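Local coordinates for enoyl-acyl carrier protein reductase (Uncultured bacterium, PDB 6KIA) that probably reduces enoyl-acyl carrier protein in fatty acid synthesis, with NADH bound in its active site, and is linked to triclosan resistance, at residues S3-R8 against V421-H426; S237-H242 against Y286-I291. All blocks are in the same frame, centred on the assembly; numbering follows the deposited sequence.

Interaction 1: residues S3-R8 against V421-H426; sequences SPIPLR and VLWLSH
The indole of Trp423 is a broad plate on which the N-terminal segment comes to rest, with Pro4 as the knob lying on it. Pro4 CA stands 3.6 Å from the centroid of the six-membered ring of Trp423, only 6° off its normal, a CH-pi contact made squarely over the face. Pro4 CB completes the fit, sitting 3.8 Å from CD2 of Trp423. The chain then turns closely past the same plate, bringing Ile5 N to 3.1 Å from Trp423 CE3, while the Ile5 side chain crosses the indole at about a right angle. CB and CG2 of Ile5 lodge against the carbonyl oxygen of Val421, and CG2 reaches on to CD2 of Leu422. Strand 421-423 pairs with strand 283-287 in the Rossmann-like sheet, and Pro6 and Trp423 add a single beta bridge to it. Trp423 is gripped through both backbone polar atoms. Trp423 N donates to Ile5 O at 2.9 Å, nearly straight (173°) but from above the carbonyl plane, and Trp423 O accepts from Leu7 N at 2.9 Å, in plane. Pro6, between these two bonds, has its CB directed away from the strand, whereas Leu7 points in. With CG anti to the backbone N (chi1 -176°), Leu7 lies alongside Leu424, the two CD2 methyls 3.6 Å apart. From helix 394-413, Glu413 adjoins Leu7 and Met410 adjoins Leu424. Farther along, a water accepts from Ser425 N and donates to Leu7 O, linking the two backbones beyond the last direct bond. The indole NE1 has its own partner, bonding to the carbonyl oxygen of His242, whose ring also meets the Trp423 ring.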
loop_
_atom_site.group_PDB
_atom_site.type_symbol
_atom_site.label_atom_id
_atom_site.label_comp_id
_atom_site.label_asym_id
_atom_site.label_seq_id
_atom_site.Cartn_x
_atom_site.Cartn_y
_atom_site.Cartn_z
ATOM N N SER A 3 15.356 -5.754 12.100
ATOM C CA SER A 3 15.889 -5.352 10.800
ATOM C C SER A 3 15.019 -5.950 9.700
ATOM O O SER A 3 14.242 -6.877 9.958
ATOM C CB SER A 3 17.357 -5.782 10.630
ATOM O OG SER A 3 17.503 -7.185 10.717
ATOM N N PRO A 4 15.129 -5.411 8.475
ATOM C CA PRO A 4 14.340 -5.949 7.370
ATOM C C PRO A 4 14.622 -7.428 7.174
ATOM O O PRO A 4 15.745 -7.879 7.437
ATOM C CB PRO A 4 14.817 -5.122 6.165
ATOM C CG PRO A 4 15.250 -3.855 6.751
ATOM C CD PRO A 4 15.855 -4.191 8.077
ATOM N N ILE A 5 13.603 -8.164 6.738
ATOM C CA ILE A 5 13.704 -9.579 6.420
ATOM C C ILE A 5 13.574 -9.717 4.907
ATOM O O ILE A 5 12.469 -9.789 4.389
ATOM C CB ILE A 5 12.587 -10.377 7.138
ATOM C CG1 ILE A 5 12.586 -10.029 8.634
ATOM C CG2 ILE A 5 12.705 -11.894 6.858
ATOM C CD1 ILE A 5 11.393 -10.491 9.386
ATOM N N PRO A 6 14.704 -9.726 4.188
ATOM C CA PRO A 6 14.640 -9.648 2.728
ATOM C C PRO A 6 14.284 -10.967 2.058
ATOM O O PRO A 6 14.651 -12.039 2.536
ATOM C CB PRO A 6 16.057 -9.229 2.339
ATOM C CG PRO A 6 16.912 -9.835 3.402
ATOM C CD PRO A 6 16.092 -9.786 4.682
ATOM N N LEU A 7 13.530 -10.861 0.968
ATOM C CA LEU A 7 13.426 -11.911 -0.023
ATOM C C LEU A 7 14.497 -11.657 -1.083
ATOM O O LEU A 7 14.495 -10.605 -1.738
ATOM C CB LEU A 7 12.029 -11.934 -0.663
ATOM C CG LEU A 7 11.895 -13.096 -1.637
ATOM C CD1 LEU A 7 11.969 -14.379 -0.845
ATOM C CD2 LEU A 7 10.611 -13.002 -2.421
ATOM N N ARG A 8 15.436 -12.588 -1.239
ATOM C CA ARG A 8 16.546 -12.371 -2.161
ATOM C C ARG A 8 16.407 -13.132 -3.473
ATOM O O ARG A 8 16.838 -12.655 -4.529
ATOM C CB ARG A 8 17.866 -12.761 -1.487
ATOM C CG ARG A 8 18.232 -11.909 -0.270
ATOM C CD ARG A 8 18.620 -10.481 -0.669
ATOM N NE ARG A 8 19.213 -9.766 0.464
ATOM C CZ ARG A 8 19.082 -8.458 0.685
ATOM N NH1 ARG A 8 18.390 -7.700 -0.152
ATOM N NH2 ARG A 8 19.648 -7.900 1.745
ATOM N N VAL A 421 6.515 -12.060 7.225
ATOM C CA VAL A 421 6.861 -10.702 6.797
ATOM C C VAL A 421 8.106 -10.744 5.926
ATOM O O VAL A 421 9.161 -11.236 6.354
ATOM C CB VAL A 421 7.114 -9.752 8.002
ATOM C CG1 VAL A 421 7.324 -8.332 7.494
ATOM C CG2 VAL A 421 5.972 -9.798 9.028
ATOM N N LEU A 422 7.981 -10.263 4.690
ATOM C CA LEU A 422 9.061 -10.324 3.724
ATOM C C LEU A 422 9.194 -9.004 2.985
ATOM O O LEU A 422 8.196 -8.446 2.522
ATOM C CB LEU A 422 8.829 -11.447 2.711
ATOM C CG LEU A 422 8.766 -12.867 3.280
ATOM C CD1 LEU A 422 8.333 -13.854 2.195
ATOM C CD2 LEU A 422 10.149 -13.214 3.835
ATOM N N TRP A 423 10.418 -8.518 2.870
ATOM C CA TRP A 423 10.674 -7.318 2.074
ATOM C C TRP A 423 10.975 -7.680 0.619
ATOM O O TRP A 423 11.832 -8.543 0.338
ATOM C CB TRP A 423 11.846 -6.515 2.654
ATOM C CG TRP A 423 11.546 -5.472 3.689
ATOM C CD1 TRP A 423 11.599 -4.111 3.520
ATOM C CD2 TRP A 423 11.201 -5.688 5.068
ATOM N NE1 TRP A 423 11.332 -3.479 4.701
ATOM C CE2 TRP A 423 11.054 -4.413 5.666
ATOM C CE3 TRP A 423 10.987 -6.825 5.847
ATOM C CZ2 TRP A 423 10.714 -4.251 7.012
ATOM C CZ3 TRP A 423 10.658 -6.656 7.202
ATOM C CH2 TRP A 423 10.521 -5.387 7.763
ATOM N N LEU A 424 10.302 -6.986 -0.301
ATOM C CA LEU A 424 10.624 -7.034 -1.721
ATOM C C LEU A 424 11.331 -5.728 -2.055
ATOM O O LEU A 424 10.675 -4.705 -2.250
ATOM C CB LEU A 424 9.350 -7.193 -2.564
ATOM C CG LEU A 424 8.451 -8.373 -2.161
ATOM C CD1 LEU A 424 7.251 -8.445 -3.088
ATOM C CD2 LEU A 424 9.260 -9.674 -2.240
ATOM N N SER A 425 12.664 -5.725 -2.053
ATOM C CA SER A 425 13.399 -4.485 -2.345
ATOM C C SER A 425 13.830 -4.429 -3.814
ATOM O O SER A 425 13.471 -5.317 -4.590
ATOM C CB SER A 425 14.593 -4.346 -1.391
ATOM O OG SER A 425 14.096 -4.114 -0.072
ATOM N N HIS A 426 14.589 -3.396 -4.209
ATOM C CA HIS A 426 14.914 -3.218 -5.609
ATOM C C HIS A 426 15.713 -4.366 -6.194
ATOM O O HIS A 426 15.644 -4.596 -7.394
ATOM C CB HIS A 426 15.708 -1.922 -5.838
ATOM C CG HIS A 426 14.878 -0.692 -5.711
ATOM N ND1 HIS A 426 15.353 0.570 -6.030
ATOM C CD2 HIS A 426 13.598 -0.513 -5.304
ATOM C CE1 HIS A 426 14.408 1.462 -5.810
ATOM N NE2 HIS A 426 13.324 0.834 -5.371
HETATM O O HOH W 1 14.625 -7.822 -1.293
#

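Interaction 2: residues S237-H242 against Y286-I291; sequences SAYGYH and YNCPEI. With NAI (1,4-dihydronicotinamide adenine dinucleotide), chain D.
The nicotinamide end of the NADH site lies where the neighbouring parallel strands 234-240 and 283-287 of the Rossmann-like sheet run out into loops. Tyr286 N donates almost straight along the C=O axis of Ala238, Gly240 N donates to Tyr286 O at 2.7 Å, and Cys288 N returns to Gly240 O at 3.0 Å. At Gly240, without a side chain, the backbones close up and Asn287 OD1 comes within 3.2 Å of Gly240 C. Beyond the strands, the backbone brings Tyr241 CB to 3.5 Å from C5N of the nicotinamide, and with CG anti to the backbone N (chi1 179°) the ring reaches on to Glu290. The Glu290 chain bends at chi2, and the Tyr241 hydroxyl donates a short 2.5 Å bond to Glu290 OE2, with ring and carboxylate planes 69° apart. Gln255 NE2 also bonds that oxygen. Ile291 N holds the carboxamide O7N at 3.1 Å, nearly straight (176°), a bond that helps set the turn of the carboxamide. Gly240 O approaches C6N, and Pro289 O lies 3.3 Å from C4N of the nicotinamide; such negative ends would probably ease the positive charge that builds on the ring as hydride leaves.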
loop_
_atom_site.group_PDB
_atom_site.type_symbol
_atom_site.label_atom_id
_atom_site.label_comp_id
_atom_site.label_asym_id
_atom_site.label_seq_id
_atom_site.Cartn_x
_atom_site.Cartn_y
_atom_site.Cartn_z
ATOM N N SER A 237 -2.207 -12.655 1.705
ATOM C CA SER A 237 -1.111 -11.722 1.441
ATOM C C SER A 237 -1.598 -10.328 1.810
ATOM O O SER A 237 -2.810 -10.069 1.817
ATOM C CB SER A 237 -0.681 -11.776 -0.026
ATOM O OG SER A 237 -1.717 -11.275 -0.866
ATOM N N ALA A 238 -0.664 -9.437 2.136
ATOM C CA ALA A 238 -0.980 -8.035 2.347
ATOM C C ALA A 238 0.171 -7.222 1.789
ATOM O O ALA A 238 1.308 -7.693 1.739
ATOM C CB ALA A 238 -1.197 -7.706 3.836
ATOM N N TYR A 239 -0.126 -5.999 1.382
ATOM C CA TYR A 239 0.902 -5.072 0.918
ATOM C C TYR A 239 1.346 -4.225 2.100
ATOM O O TYR A 239 0.549 -3.484 2.664
ATOM C CB TYR A 239 0.385 -4.183 -0.213
ATOM C CG TYR A 239 0.187 -4.900 -1.530
ATOM C CD1 TYR A 239 1.227 -4.998 -2.456
ATOM C CD2 TYR A 239 -1.048 -5.476 -1.850
ATOM C CE1 TYR A 239 1.050 -5.656 -3.656
ATOM C CE2 TYR A 239 -1.222 -6.145 -3.052
ATOM C CZ TYR A 239 -0.186 -6.217 -3.938
ATOM O OH TYR A 239 -0.351 -6.878 -5.136
ATOM N N GLY A 240 2.608 -4.356 2.485
ATOM C CA GLY A 240 3.106 -3.569 3.588
ATOM C C GLY A 240 3.993 -2.475 3.059
ATOM O O GLY A 240 4.459 -2.550 1.925
ATOM N N TYR A 241 4.206 -1.440 3.872
ATOM C CA TYR A 241 5.332 -0.530 3.613
ATOM C C TYR A 241 6.119 -0.391 4.913
ATOM O O TYR A 241 5.528 -0.137 5.963
ATOM C CB TYR A 241 4.891 0.854 3.132
ATOM C CG TYR A 241 6.106 1.739 2.906
ATOM C CD1 TYR A 241 6.985 1.468 1.863
ATOM C CD2 TYR A 241 6.392 2.803 3.760
ATOM C CE1 TYR A 241 8.115 2.231 1.660
ATOM C CE2 TYR A 241 7.515 3.584 3.559
ATOM C CZ TYR A 241 8.370 3.305 2.509
ATOM O OH TYR A 241 9.511 4.070 2.290
ATOM N N HIS A 242 7.435 -0.616 4.838
ATOM C CA HIS A 242 8.280 -0.517 6.029
ATOM C C HIS A 242 9.680 -0.149 5.580
ATOM O O HIS A 242 10.676 -0.752 6.008
ATOM C CB HIS A 242 8.274 -1.837 6.813
ATOM C CG HIS A 242 8.733 -1.697 8.234
ATOM N ND1 HIS A 242 8.406 -2.611 9.215
ATOM C CD2 HIS A 242 9.499 -0.754 8.835
ATOM C CE1 HIS A 242 8.929 -2.222 10.367
ATOM N NE2 HIS A 242 9.602 -1.102 10.164
ATOM N N TYR A 286 3.947 -8.419 2.525
ATOM C CA TYR A 286 5.049 -8.132 1.618
ATOM C C TYR A 286 5.339 -6.663 1.687
ATOM O O TYR A 286 4.533 -5.854 1.235
ATOM C CB TYR A 286 4.707 -8.566 0.180
ATOM C CG TYR A 286 4.566 -10.070 0.030
ATOM C CD1 TYR A 286 3.336 -10.705 0.244
ATOM C CD2 TYR A 286 5.661 -10.846 -0.280
ATOM C CE1 TYR A 286 3.223 -12.080 0.117
ATOM C CE2 TYR A 286 5.558 -12.222 -0.409
ATOM C CZ TYR A 286 4.357 -12.824 -0.220
ATOM O OH TYR A 286 4.292 -14.203 -0.360
ATOM N N ASN A 287 6.478 -6.319 2.284
ATOM C CA ASN A 287 6.881 -4.910 2.385
ATOM C C ASN A 287 7.483 -4.452 1.066
ATOM O O ASN A 287 8.597 -4.856 0.682
ATOM C CB ASN A 287 7.844 -4.698 3.549
ATOM C CG ASN A 287 7.126 -4.656 4.883
ATOM O OD1 ASN A 287 6.014 -4.100 4.994
ATOM N ND2 ASN A 287 7.731 -5.267 5.908
ATOM N N CYS A 288 6.703 -3.662 0.340
ATOM C CA CYS A 288 7.011 -3.323 -1.059
ATOM C C CYS A 288 7.607 -1.937 -1.229
ATOM O O CYS A 288 7.472 -1.101 -0.337
ATOM C CB CYS A 288 5.736 -3.442 -1.903
ATOM S SG CYS A 288 5.139 -5.171 -2.082
ATOM N N PRO A 289 8.237 -1.666 -2.383
ATOM C CA PRO A 289 8.857 -0.337 -2.567
ATOM C C PRO A 289 7.914 0.852 -2.668
ATOM O O PRO A 289 6.733 0.727 -2.966
ATOM C CB PRO A 289 9.583 -0.481 -3.909
ATOM C CG PRO A 289 9.833 -1.915 -4.054
ATOM C CD PRO A 289 8.597 -2.576 -3.484
ATOM N N GLU A 290 8.487 2.035 -2.444
ATOM C CA GLU A 290 7.830 3.301 -2.719
ATOM C C GLU A 290 7.503 3.409 -4.204
ATOM O O GLU A 290 8.400 3.250 -5.066
ATOM C CB GLU A 290 8.752 4.473 -2.333
ATOM C CG GLU A 290 9.294 4.445 -0.903
ATOM C CD GLU A 290 10.569 3.604 -0.727
ATOM O OE1 GLU A 290 11.030 2.929 -1.679
ATOM O OE2 GLU A 290 11.130 3.625 0.382
ATOM N N ILE A 291 6.237 3.680 -4.517
ATOM C CA ILE A 291 5.838 3.969 -5.887
ATOM C C ILE A 291 4.798 5.079 -5.885
ATOM O O ILE A 291 4.396 5.555 -4.827
ATOM C CB ILE A 291 5.288 2.720 -6.616
ATOM C CG1 ILE A 291 4.103 2.112 -5.865
ATOM C CG2 ILE A 291 6.370 1.646 -6.807
ATOM C CD1 ILE A 291 3.413 1.077 -6.712
HETATM P PA NAI D . -4.669 2.327 -4.071
HETATM O O1A NAI D . -4.825 1.794 -5.462
HETATM O O2A NAI D . -5.331 3.656 -3.766
HETATM O O5B NAI D . -5.163 1.187 -3.078
HETATM C C5B NAI D . -5.742 1.540 -1.838
HETATM C C4B NAI D . -6.512 0.251 -1.416
HETATM O O4B NAI D . -7.047 0.548 0.010
HETATM C C3B NAI D . -7.523 0.001 -2.167
HETATM O O3B NAI D . -7.687 -1.454 -2.425
HETATM C C2B NAI D . -8.826 0.583 -1.330
HETATM O O2B NAI D . -10.059 -0.037 -1.851
HETATM C C1B NAI D . -8.553 0.285 -0.107
HETATM N N9A NAI D . -9.121 1.272 0.834
HETATM C C8A NAI D . -8.894 2.573 1.090
HETATM N N7A NAI D . -9.725 2.954 2.058
HETATM C C5A NAI D . -10.469 1.879 2.413
HETATM C C6A NAI D . -11.466 1.805 3.373
HETATM N N6A NAI D . -12.037 2.759 4.283
HETATM N N1A NAI D . -12.083 0.625 3.557
HETATM C C2A NAI D . -11.733 -0.462 2.800
HETATM N N3A NAI D . -10.734 -0.385 1.843
HETATM C C4A NAI D . -10.109 0.820 1.660
HETATM O O3 NAI D . -3.074 2.541 -3.688
HETATM P PN NAI D . -1.940 1.442 -3.360
HETATM O O1N NAI D . -1.803 0.476 -4.496
HETATM O O2N NAI D . -0.698 2.285 -3.117
HETATM O O5D NAI D . -2.385 0.688 -2.027
HETATM C C5D NAI D . -2.519 -0.723 -1.982
HETATM C C4D NAI D . -1.643 -1.240 -0.819
HETATM O O4D NAI D . -0.374 -1.078 -1.142
HETATM C C3D NAI D . -1.857 -0.395 0.435
HETATM O O3D NAI D . -2.045 -1.177 1.566
HETATM C C2D NAI D . -0.502 0.340 0.542
HETATM O O2D NAI D . -0.320 0.819 1.922
HETATM C C1D NAI D . 0.370 -0.550 0.148
HETATM N N1N NAI D . 1.656 0.022 -0.249
HETATM C C2N NAI D . 1.742 1.156 -1.029
HETATM C C3N NAI D . 2.997 1.700 -1.332
HETATM C C7N NAI D . 3.128 2.935 -2.223
HETATM O O7N NAI D . 4.165 3.591 -2.236
HETATM N N7N NAI D . 2.032 3.304 -3.046
HETATM C C4N NAI D . 4.171 1.113 -0.884
HETATM C C5N NAI D . 4.075 -0.067 -0.137
HETATM C C6N NAI D . 2.819 -0.598 0.178
HETATM O O HOH W 2 8.405 -1.650 2.276
#

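How the interactions relate
Interactions 1 and 2 both reach the same Rossmann-like sheet, their centres about 10 Å apart. Along the chain the order is 3-8, 237-242, 286-291, 421-426, so interaction 2 is formed by residues lying wholly between the segments of interaction 1. Across the sheet strand 283-287 stands between 234-240 and 421-423. Asn287 joins the two contacts directly: Asn287 N lies 2.7 Å from Leu422 O and Asn287 O 2.9 Å from Leu424 N, both probable hydrogen bonds. The pairing thus runs continuously from the cofactor-binding strand ends to strand 421-423, so the N-terminal segment borders the sheet one strand beyond the strand pair that carries the nicotinamide site.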